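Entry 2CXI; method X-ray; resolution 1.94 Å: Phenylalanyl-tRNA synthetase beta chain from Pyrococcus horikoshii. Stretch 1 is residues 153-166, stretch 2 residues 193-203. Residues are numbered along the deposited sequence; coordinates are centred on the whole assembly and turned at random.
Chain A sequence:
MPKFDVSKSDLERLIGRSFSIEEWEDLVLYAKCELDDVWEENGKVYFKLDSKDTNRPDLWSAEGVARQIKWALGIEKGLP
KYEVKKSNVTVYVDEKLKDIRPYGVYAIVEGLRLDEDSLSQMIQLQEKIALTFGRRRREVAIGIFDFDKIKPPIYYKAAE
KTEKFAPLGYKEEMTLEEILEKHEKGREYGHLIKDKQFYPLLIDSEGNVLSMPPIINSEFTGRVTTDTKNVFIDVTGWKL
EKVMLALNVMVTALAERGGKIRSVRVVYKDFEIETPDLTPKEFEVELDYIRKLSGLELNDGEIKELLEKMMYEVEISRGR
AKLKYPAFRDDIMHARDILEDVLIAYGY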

ATOM      1  N   PRO A 153      -4.915   6.006   6.066  1.00 16.48           N
ATOM      2  CA  PRO A 153      -5.545   5.586   7.332  1.00 16.00           C
ATOM      3  C   PRO A 153      -5.495   6.656   8.426  1.00 15.59           C
ATOM      4  O   PRO A 153      -4.643   7.580   8.377  1.00 14.82           O
ATOM      5  CB  PRO A 153      -4.662   4.385   7.746  1.00 15.58           C
ATOM      6  CG  PRO A 153      -4.314   3.774   6.429  1.00 16.74           C
ATOM      7  CD  PRO A 153      -3.933   4.987   5.600  1.00 15.30           C
ATOM      8  N   ILE A 154      -6.383   6.511   9.413  1.00 15.57           N
ATOM      9  CA  ILE A 154      -6.438   7.475  10.545  1.00 15.76           C
ATOM     10  C   ILE A 154      -5.969   6.752  11.807  1.00 15.54           C
ATOM     11  O   ILE A 154      -6.227   5.553  11.963  1.00 16.57           O
ATOM     12  CB  ILE A 154      -7.891   8.069  10.723  1.00 16.48           C
ATOM     13  CG1 ILE A 154      -8.417   8.663   9.401  1.00 16.69           C
ATOM     14  CG2 ILE A 154      -7.917   9.079  11.877  1.00 15.21           C
ATOM     15  CD1 ILE A 154      -7.597   9.815   8.800  1.00 18.21           C
ATOM     16  N   TYR A 155      -5.275   7.470  12.676  1.00 15.44           N
ATOM     17  CA  TYR A 155      -4.721   6.934  13.939  1.00 16.38           C
ATOM     18  C   TYR A 155      -5.274   7.667  15.154  1.00 16.23           C
ATOM     19  O   TYR A 155      -5.191   8.860  15.212  1.00 15.98           O
ATOM     20  CB  TYR A 155      -3.192   7.091  13.923  1.00 17.61           C
ATOM     21  CG  TYR A 155      -2.585   6.324  12.785  1.00 18.19           C
ATOM     22  CD1 TYR A 155      -2.512   6.877  11.513  1.00 22.55           C
ATOM     23  CD2 TYR A 155      -2.128   5.012  12.983  1.00 21.06           C
ATOM     24  CE1 TYR A 155      -1.971   6.146  10.426  1.00 23.55           C
ATOM     25  CE2 TYR A 155      -1.607   4.289  11.956  1.00 19.93           C
ATOM     26  CZ  TYR A 155      -1.524   4.849  10.679  1.00 22.54           C
ATOM     27  OH  TYR A 155      -0.980   4.086   9.662  1.00 24.49           O
ATOM     28  N   TYR A 156      -5.880   6.929  16.077  1.00 16.14           N
ATOM     29  CA  TYR A 156      -6.247   7.451  17.381  1.00 16.20           C
ATOM     30  C   TYR A 156      -5.185   6.899  18.364  1.00 16.18           C
ATOM     31  O   TYR A 156      -5.148   5.687  18.638  1.00 17.45           O
ATOM     32  CB  TYR A 156      -7.677   6.998  17.710  1.00 15.14           C
ATOM     33  CG  TYR A 156      -8.133   7.360  19.098  1.00 15.43           C
ATOM     34  CD1 TYR A 156      -7.931   8.645  19.613  1.00 14.33           C
ATOM     35  CD2 TYR A 156      -8.821   6.422  19.880  1.00 13.82           C
ATOM     36  CE1 TYR A 156      -8.360   8.963  20.906  1.00 13.89           C
ATOM     37  CE2 TYR A 156      -9.278   6.745  21.147  1.00 14.41           C
ATOM     38  CZ  TYR A 156      -9.021   8.019  21.649  1.00 15.02           C
ATOM     39  OH  TYR A 156      -9.433   8.313  22.924  1.00 15.41           O
ATOM     40  N   LYS A 157      -4.278   7.762  18.793  1.00 16.66           N
ATOM     41  CA  LYS A 157      -3.055   7.320  19.469  1.00 18.36           C
ATOM     42  C   LYS A 157      -2.726   8.022  20.784  1.00 18.26           C
ATOM     43  O   LYS A 157      -3.204   9.126  21.058  1.00 18.29           O
ATOM     44  CB  LYS A 157      -1.844   7.437  18.506  1.00 18.21           C
ATOM     45  CG  LYS A 157      -1.464   8.902  18.171  1.00 20.75           C
ATOM     46  CD  LYS A 157      -0.157   8.924  17.415  1.00 28.63           C
ATOM     47  CE  LYS A 157       0.279  10.370  17.157  1.00 36.24           C
ATOM     48  NZ  LYS A 157       1.801  10.549  17.112  1.00 40.52           N
ATOM     49  N   ALA A 158      -1.876   7.371  21.584  1.00 17.93           N
ATOM     50  CA  ALA A 158      -1.300   7.994  22.758  1.00 19.22           C
ATOM     51  C   ALA A 158      -0.123   8.821  22.251  1.00 20.55           C
ATOM     52  O   ALA A 158       0.786   8.276  21.658  1.00 21.29           O
ATOM     53  CB  ALA A 158      -0.827   6.912  23.757  1.00 19.15           C
ATOM     54  N   ALA A 159      -0.186  10.127  22.465  1.00 21.09           N
ATOM     55  CA  ALA A 159       0.840  11.076  22.036  1.00 22.70           C
ATOM     56  C   ALA A 159       1.662  11.658  23.199  1.00 23.66           C
ATOM     57  O   ALA A 159       1.138  11.916  24.297  1.00 23.24           O
ATOM     58  CB  ALA A 159       0.186  12.217  21.271  1.00 20.98           C
ATOM     59  N   GLU A 160       2.941  11.904  22.906  1.00 24.85           N
ATOM     60  CA  GLU A 160       3.818  12.713  23.745  1.00 26.21           C
ATOM     61  C   GLU A 160       3.219  14.101  23.969  1.00 26.30           C
ATOM     62  O   GLU A 160       2.609  14.689  23.065  1.00 25.12           O
ATOM     63  CB  GLU A 160       5.200  12.864  23.078  1.00 26.33           C
ATOM     64  CG  GLU A 160       5.947  11.551  22.811  1.00 29.54           C
ATOM     65  CD  GLU A 160       6.494  10.888  24.082  1.00 36.36           C
ATOM     66  OE1 GLU A 160       6.495  11.523  25.169  1.00 37.23           O
ATOM     67  OE2 GLU A 160       6.913   9.710  24.009  1.00 36.22           O
ATOM     68  N   LYS A 161       3.424  14.619  25.177  1.00 26.27           N
ATOM     69  CA  LYS A 161       2.901  15.917  25.576  1.00 25.99           C
ATOM     70  C   LYS A 161       3.564  17.108  24.845  1.00 26.28           C
ATOM     71  O   LYS A 161       3.057  18.238  24.902  1.00 26.04           O
ATOM     72  CB  LYS A 161       3.052  16.085  27.087  1.00 26.30           C
ATOM     73  CG  LYS A 161       2.328  15.041  27.894  1.00 27.73           C
ATOM     74  CD  LYS A 161       2.357  15.344  29.370  1.00 30.11           C
ATOM     75  CE  LYS A 161       1.816  14.148  30.118  1.00 33.93           C
ATOM     76  NZ  LYS A 161       1.274  14.475  31.467  1.00 37.37           N
ATOM     77  N   THR A 162       4.692  16.835  24.193  1.00 26.37           N
ATOM     78  CA  THR A 162       5.421  17.838  23.409  1.00 27.16           C
ATOM     79  C   THR A 162       5.035  17.865  21.932  1.00 26.79           C
ATOM     80  O   THR A 162       5.474  18.762  21.211  1.00 25.55           O
ATOM     81  CB  THR A 162       6.943  17.613  23.515  1.00 27.85           C
ATOM     82  OG1 THR A 162       7.230  16.260  23.149  1.00 27.83           O
ATOM     83  CG2 THR A 162       7.428  17.739  24.956  1.00 28.94           C
ATOM     84  N   GLU A 163       4.213  16.904  21.475  1.00 26.44           N
ATOM     85  CA  GLU A 163       3.602  17.026  20.127  1.00 26.46           C
ATOM     86  C   GLU A 163       2.879  18.364  19.970  1.00 25.35           C
ATOM     87  O   GLU A 163       2.373  18.928  20.939  1.00 23.94           O
ATOM     88  CB  GLU A 163       2.610  15.888  19.822  1.00 26.87           C
ATOM     89  CG  GLU A 163       3.185  14.490  19.680  1.00 32.36           C
ATOM     90  CD  GLU A 163       4.278  14.361  18.624  1.00 41.16           C
ATOM     91  OE1 GLU A 163       4.191  15.021  17.563  1.00 44.15           O
ATOM     92  OE2 GLU A 163       5.234  13.572  18.854  1.00 45.41           O
ATOM     93  N   LYS A 164       2.812  18.854  18.729  1.00 24.62           N
ATOM     94  CA  LYS A 164       2.238  20.165  18.453  1.00 24.43           C
ATOM     95  C   LYS A 164       1.155  20.107  17.387  1.00 22.68           C
ATOM     96  O   LYS A 164       1.227  19.306  16.459  1.00 21.74           O
ATOM     97  CB  LYS A 164       3.324  21.140  17.943  1.00 23.72           C
ATOM     98  CG  LYS A 164       4.437  21.457  18.923  1.00 26.85           C
ATOM     99  CD  LYS A 164       5.158  22.757  18.427  1.00 28.13           C
ATOM    100  CE  LYS A 164       6.635  22.771  18.799  1.00 37.99           C
ATOM    101  NZ  LYS A 164       7.404  23.685  17.872  1.00 40.55           N
ATOM    102  N   PHE A 165       0.180  21.010  17.510  1.00 21.35           N
ATOM    103  CA  PHE A 165      -0.736  21.365  16.417  1.00 20.65           C
ATOM    104  C   PHE A 165      -1.416  22.678  16.813  1.00 20.19           C
ATOM    105  O   PHE A 165      -1.323  23.091  17.968  1.00 19.19           O
ATOM    106  CB  PHE A 165      -1.753  20.226  16.129  1.00 20.08           C
ATOM    107  CG  PHE A 165      -2.900  20.100  17.158  1.00 20.26           C
ATOM    108  CD1 PHE A 165      -2.709  19.427  18.374  1.00 17.60           C
ATOM    109  CD2 PHE A 165      -4.189  20.566  16.839  1.00 19.57           C
ATOM    110  CE1 PHE A 165      -3.769  19.273  19.313  1.00 19.01           C
ATOM    111  CE2 PHE A 165      -5.253  20.459  17.756  1.00 19.29           C
ATOM    112  CZ  PHE A 165      -5.044  19.785  19.013  1.00 19.21           C
ATOM    113  N   ALA A 166      -2.085  23.321  15.857  1.00 20.51           N
ATOM    114  CA  ALA A 166      -2.784  24.582  16.090  1.00 20.44           C
ATOM    115  C   ALA A 166      -4.217  24.237  16.439  1.00 20.96           C
ATOM    116  O   ALA A 166      -4.960  23.750  15.558  1.00 20.86           O
ATOM    117  CB  ALA A 166      -2.757  25.466  14.818  1.00 21.51           C
ATOM    118  N   ILE A 193      -7.450  14.255  31.306  1.00 22.96           N
ATOM    119  CA  ILE A 193      -6.235  13.656  30.711  1.00 23.01           C
ATOM    120  C   ILE A 193      -4.888  14.171  31.246  1.00 23.16           C
ATOM    121  O   ILE A 193      -3.875  13.488  31.101  1.00 22.04           O
ATOM    122  CB  ILE A 193      -6.251  13.800  29.132  1.00 22.56           C
ATOM    123  CG1 ILE A 193      -6.149  15.264  28.704  1.00 24.24           C
ATOM    124  CG2 ILE A 193      -7.491  13.076  28.496  1.00 22.11           C
ATOM    125  CD1 ILE A 193      -5.896  15.444  27.216  1.00 23.15           C
ATOM    126  N   LYS A 194      -4.867  15.366  31.836  1.00 24.82           N
ATOM    127  CA  LYS A 194      -3.591  16.048  32.146  1.00 25.69           C
ATOM    128  C   LYS A 194      -2.571  15.288  32.994  1.00 26.42           C
ATOM    129  O   LYS A 194      -1.367  15.518  32.845  1.00 26.29           O
ATOM    130  CB  LYS A 194      -3.809  17.455  32.721  1.00 26.87           C
ATOM    131  CG  LYS A 194      -4.505  17.501  34.087  1.00 29.18           C
ATOM    132  CD  LYS A 194      -3.828  18.534  34.965  1.00 37.21           C
ATOM    133  CE  LYS A 194      -4.450  18.608  36.360  1.00 38.47           C
ATOM    134  NZ  LYS A 194      -5.603  19.531  36.264  1.00 43.27           N
ATOM    135  N   ASP A 195      -3.042  14.385  33.856  1.00 27.10           N
ATOM    136  CA  ASP A 195      -2.187  13.621  34.773  1.00 28.02           C
ATOM    137  C   ASP A 195      -1.725  12.279  34.214  1.00 28.71           C
ATOM    138  O   ASP A 195      -0.997  11.564  34.888  1.00 27.95           O
ATOM    139  CB  ASP A 195      -2.896  13.420  36.107  1.00 28.69           C
ATOM    140  CG  ASP A 195      -3.175  14.754  36.795  1.00 29.49           C
ATOM    141  OD1 ASP A 195      -2.185  15.482  37.054  1.00 31.98           O
ATOM    142  OD2 ASP A 195      -4.324  15.181  37.061  1.00 27.14           O
ATOM    143  N   LYS A 196      -2.112  11.972  32.972  1.00 27.91           N
ATOM    144  CA  LYS A 196      -1.650  10.743  32.302  1.00 27.89           C
ATOM    145  C   LYS A 196      -0.306  10.983  31.632  1.00 28.39           C
ATOM    146  O   LYS A 196       0.114  12.128  31.446  1.00 28.60           O
ATOM    147  CB  LYS A 196      -2.676  10.255  31.286  1.00 27.95           C
ATOM    148  CG  LYS A 196      -4.106  10.173  31.833  1.00 27.78           C
ATOM    149  CD  LYS A 196      -4.263   9.227  33.049  1.00 31.51           C
ATOM    150  CE  LYS A 196      -4.032   7.764  32.709  1.00 33.71           C
ATOM    151  NZ  LYS A 196      -4.425   6.870  33.862  1.00 33.68           N
ATOM    152  N   GLN A 197       0.384   9.900  31.296  1.00 28.80           N
ATOM    153  CA  GLN A 197       1.692  10.001  30.678  1.00 29.22           C
ATOM    154  C   GLN A 197       1.605  10.523  29.242  1.00 28.65           C
ATOM    155  O   GLN A 197       2.503  11.229  28.791  1.00 28.19           O
ATOM    156  CB  GLN A 197       2.364   8.639  30.706  1.00 30.17           C
ATOM    157  CG  GLN A 197       3.853   8.684  30.508  1.00 33.47           C
ATOM    158  CD  GLN A 197       4.416   7.316  30.230  1.00 40.18           C
ATOM    159  OE1 GLN A 197       3.741   6.287  30.465  1.00 40.34           O
ATOM    160  NE2 GLN A 197       5.652   7.282  29.719  1.00 42.99           N
ATOM    161  N   PHE A 198       0.526  10.162  28.536  1.00 27.48           N
ATOM    162  CA  PHE A 198       0.326  10.545  27.128  1.00 25.56           C
ATOM    163  C   PHE A 198      -1.073  11.145  26.962  1.00 24.62           C
ATOM    164  O   PHE A 198      -1.967  10.878  27.786  1.00 22.74           O
ATOM    165  CB  PHE A 198       0.477   9.343  26.196  1.00 26.51           C
ATOM    166  CG  PHE A 198       1.785   8.623  26.343  1.00 28.72           C
ATOM    167  CD1 PHE A 198       2.987   9.266  26.043  1.00 28.47           C
ATOM    168  CD2 PHE A 198       1.818   7.307  26.799  1.00 31.97           C
ATOM    169  CE1 PHE A 198       4.216   8.603  26.217  1.00 31.97           C
ATOM    170  CE2 PHE A 198       3.042   6.619  26.962  1.00 32.31           C
ATOM    171  CZ  PHE A 198       4.242   7.279  26.660  1.00 30.51           C
ATOM    172  N   TYR A 199      -1.256  11.983  25.942  1.00 22.76           N
ATOM    173  CA  TYR A 199      -2.614  12.505  25.633  1.00 21.97           C
ATOM    174  C   TYR A 199      -3.140  11.883  24.339  1.00 21.26           C
ATOM    175  O   TYR A 199      -2.345  11.577  23.429  1.00 20.90           O
ATOM    176  CB  TYR A 199      -2.630  14.034  25.530  1.00 21.96           C
ATOM    177  CG  TYR A 199      -2.105  14.785  26.736  1.00 22.14           C
ATOM    178  CD1 TYR A 199      -2.189  14.245  28.030  1.00 22.58           C
ATOM    179  CD2 TYR A 199      -1.530  16.051  26.579  1.00 22.17           C
ATOM    180  CE1 TYR A 199      -1.712  14.940  29.132  1.00 21.89           C
ATOM    181  CE2 TYR A 199      -1.062  16.763  27.675  1.00 24.86           C
ATOM    182  CZ  TYR A 199      -1.143  16.184  28.951  1.00 24.84           C
ATOM    183  OH  TYR A 199      -0.696  16.886  30.034  1.00 23.72           O
ATOM    184  N   PRO A 200      -4.457  11.664  24.248  1.00 21.11           N
ATOM    185  CA  PRO A 200      -5.030  11.072  23.032  1.00 19.81           C
ATOM    186  C   PRO A 200      -4.912  12.079  21.886  1.00 19.56           C
ATOM    187  O   PRO A 200      -5.152  13.279  22.078  1.00 18.71           O
ATOM    188  CB  PRO A 200      -6.522  10.846  23.397  1.00 19.26           C
ATOM    189  CG  PRO A 200      -6.609  11.032  24.917  1.00 20.01           C
ATOM    190  CD  PRO A 200      -5.493  11.973  25.264  1.00 20.15           C
ATOM    191  N   LEU A 201      -4.532  11.587  20.720  1.00 18.81           N
ATOM    192  CA  LEU A 201      -4.457  12.421  19.541  1.00 19.31           C
ATOM    193  C   LEU A 201      -5.086  11.659  18.359  1.00 17.61           C
ATOM    194  O   LEU A 201      -4.849  10.467  18.180  1.00 16.85           O
ATOM    195  CB  LEU A 201      -2.987  12.773  19.252  1.00 19.77           C
ATOM    196  CG  LEU A 201      -2.710  14.129  18.622  1.00 23.08           C
ATOM    197  CD1 LEU A 201      -3.216  15.244  19.555  1.00 20.42           C
ATOM    198  CD2 LEU A 201      -1.187  14.272  18.388  1.00 22.77           C
ATOM    199  N   LEU A 202      -5.895  12.360  17.582  1.00 15.60           N
ATOM    200  CA  LEU A 202      -6.472  11.811  16.345  1.00 15.38           C
ATOM    201  C   LEU A 202      -5.737  12.452  15.156  1.00 15.78           C
ATOM    202  O   LEU A 202      -5.806  13.653  14.980  1.00 14.99           O
ATOM    203  CB  LEU A 202      -7.969  12.161  16.283  1.00 14.43           C
ATOM    204  CG  LEU A 202      -8.811  11.498  15.177  1.00 14.61           C
ATOM    205  CD1 LEU A 202      -8.752   9.895  15.183  1.00 13.78           C
ATOM    206  CD2 LEU A 202     -10.261  12.067  15.199  1.00 12.32           C
ATOM    207  N   ILE A 203      -5.032  11.646  14.370  1.00 16.31           N
ATOM    208  CA  ILE A 203      -4.049  12.158  13.409  1.00 18.41           C
ATOM    209  C   ILE A 203      -4.118  11.370  12.107  1.00 18.28           C
ATOM    210  O   ILE A 203      -4.426  10.142  12.120  1.00 19.10           O
ATOM    211  CB  ILE A 203      -2.609  12.141  14.055  1.00 18.18           C
ATOM    212  CG1 ILE A 203      -1.573  12.775  13.109  1.00 20.25           C
ATOM    213  CG2 ILE A 203      -2.124  10.770  14.354  1.00 22.44           C
ATOM    214  CD1 ILE A 203      -0.282  13.236  13.841  1.00 20.87           C
TER

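What joins the two backbones? Residues 154-159 and 199-203 run antiparallel and exchange hydrogen bonds in three reciprocal pairs. Tyr155 N gives to Ile203 O at 2.9 Å and Ile203 N returns to Tyr155 O at 2.9 Å; Lys157 N to Leu201 O and Leu201 N to Lys157 O both measure 2.8 Å. Ala159 N to Tyr199 O, at 2.8 Å, and Tyr199 N to Ala159 O, at 2.9 Å, complete the ladder. Between these pairs lie the non-hydrogen-bonded partners Tyr156 with Leu202 and Ala158 with Pro200. Proline suits such a position, since its nitrogen has no hydrogen to offer and none is asked of it here; Pro200 CA still approaches Lys157 O at 3.3 Å in a CA-H...O contact.

How do the side chains pack on the face that carries Tyr156, Ala158, Pro200 and Leu202? Tyr156 CE1 rests 3.6 Å from Pro200 CB, while Tyr156 CB lies 4.0 Å from Leu202 CD1. The same methyl of Leu202 reaches Ile154, with CG2 of Ile154 3.5 Å from CD1 of Leu202. Tyr156 is buried, but its hydroxyl is hydrogen-bonded elsewhere in the structure, so the ring can lend its carbons to this packing without leaving a polar group unsatisfied. Ala158 CB touches Phe198 CB at 3.7 Å, so the short alanine packs directly on the base of the phenylalanine side chain.

What fills the other face? Leu201 gives up the most area of any residue to the contact, 112 Å². Leu201 CD2 lies 3.8 Å from Ala159 CB, and Leu201 CD1 is 4.1 Å from Phe165 CE1, so its branched end bridges the strand and the residues beyond the turn from Glu160 to Glu163. Further along, Ile203 CG2 meets Tyr155 CB at 3.9 Å and Lys157 CE at 3.7 Å; the long aliphatic part of the lysine suits this partly exposed site, covering the isoleucine with methylenes.

What does the one charged side chain that hydrogen-bonds across the contact contribute? Lys161, in the turn, starts sideways, but its nearly extended chain brings the amino group to the loop before the second strand. Lys161 NZ donates to Lys196 O at 2.6 Å and, weakly, to Lys194 O at 3.2 Å, giving backbone carbonyls a cationic partner. On the way, Lys161 CG lies over one face of the Tyr199 ring, 4.0 Å from its centroid, in a CH-pi contact. Lysine thus combines a flexible apolar stem with a polar tip.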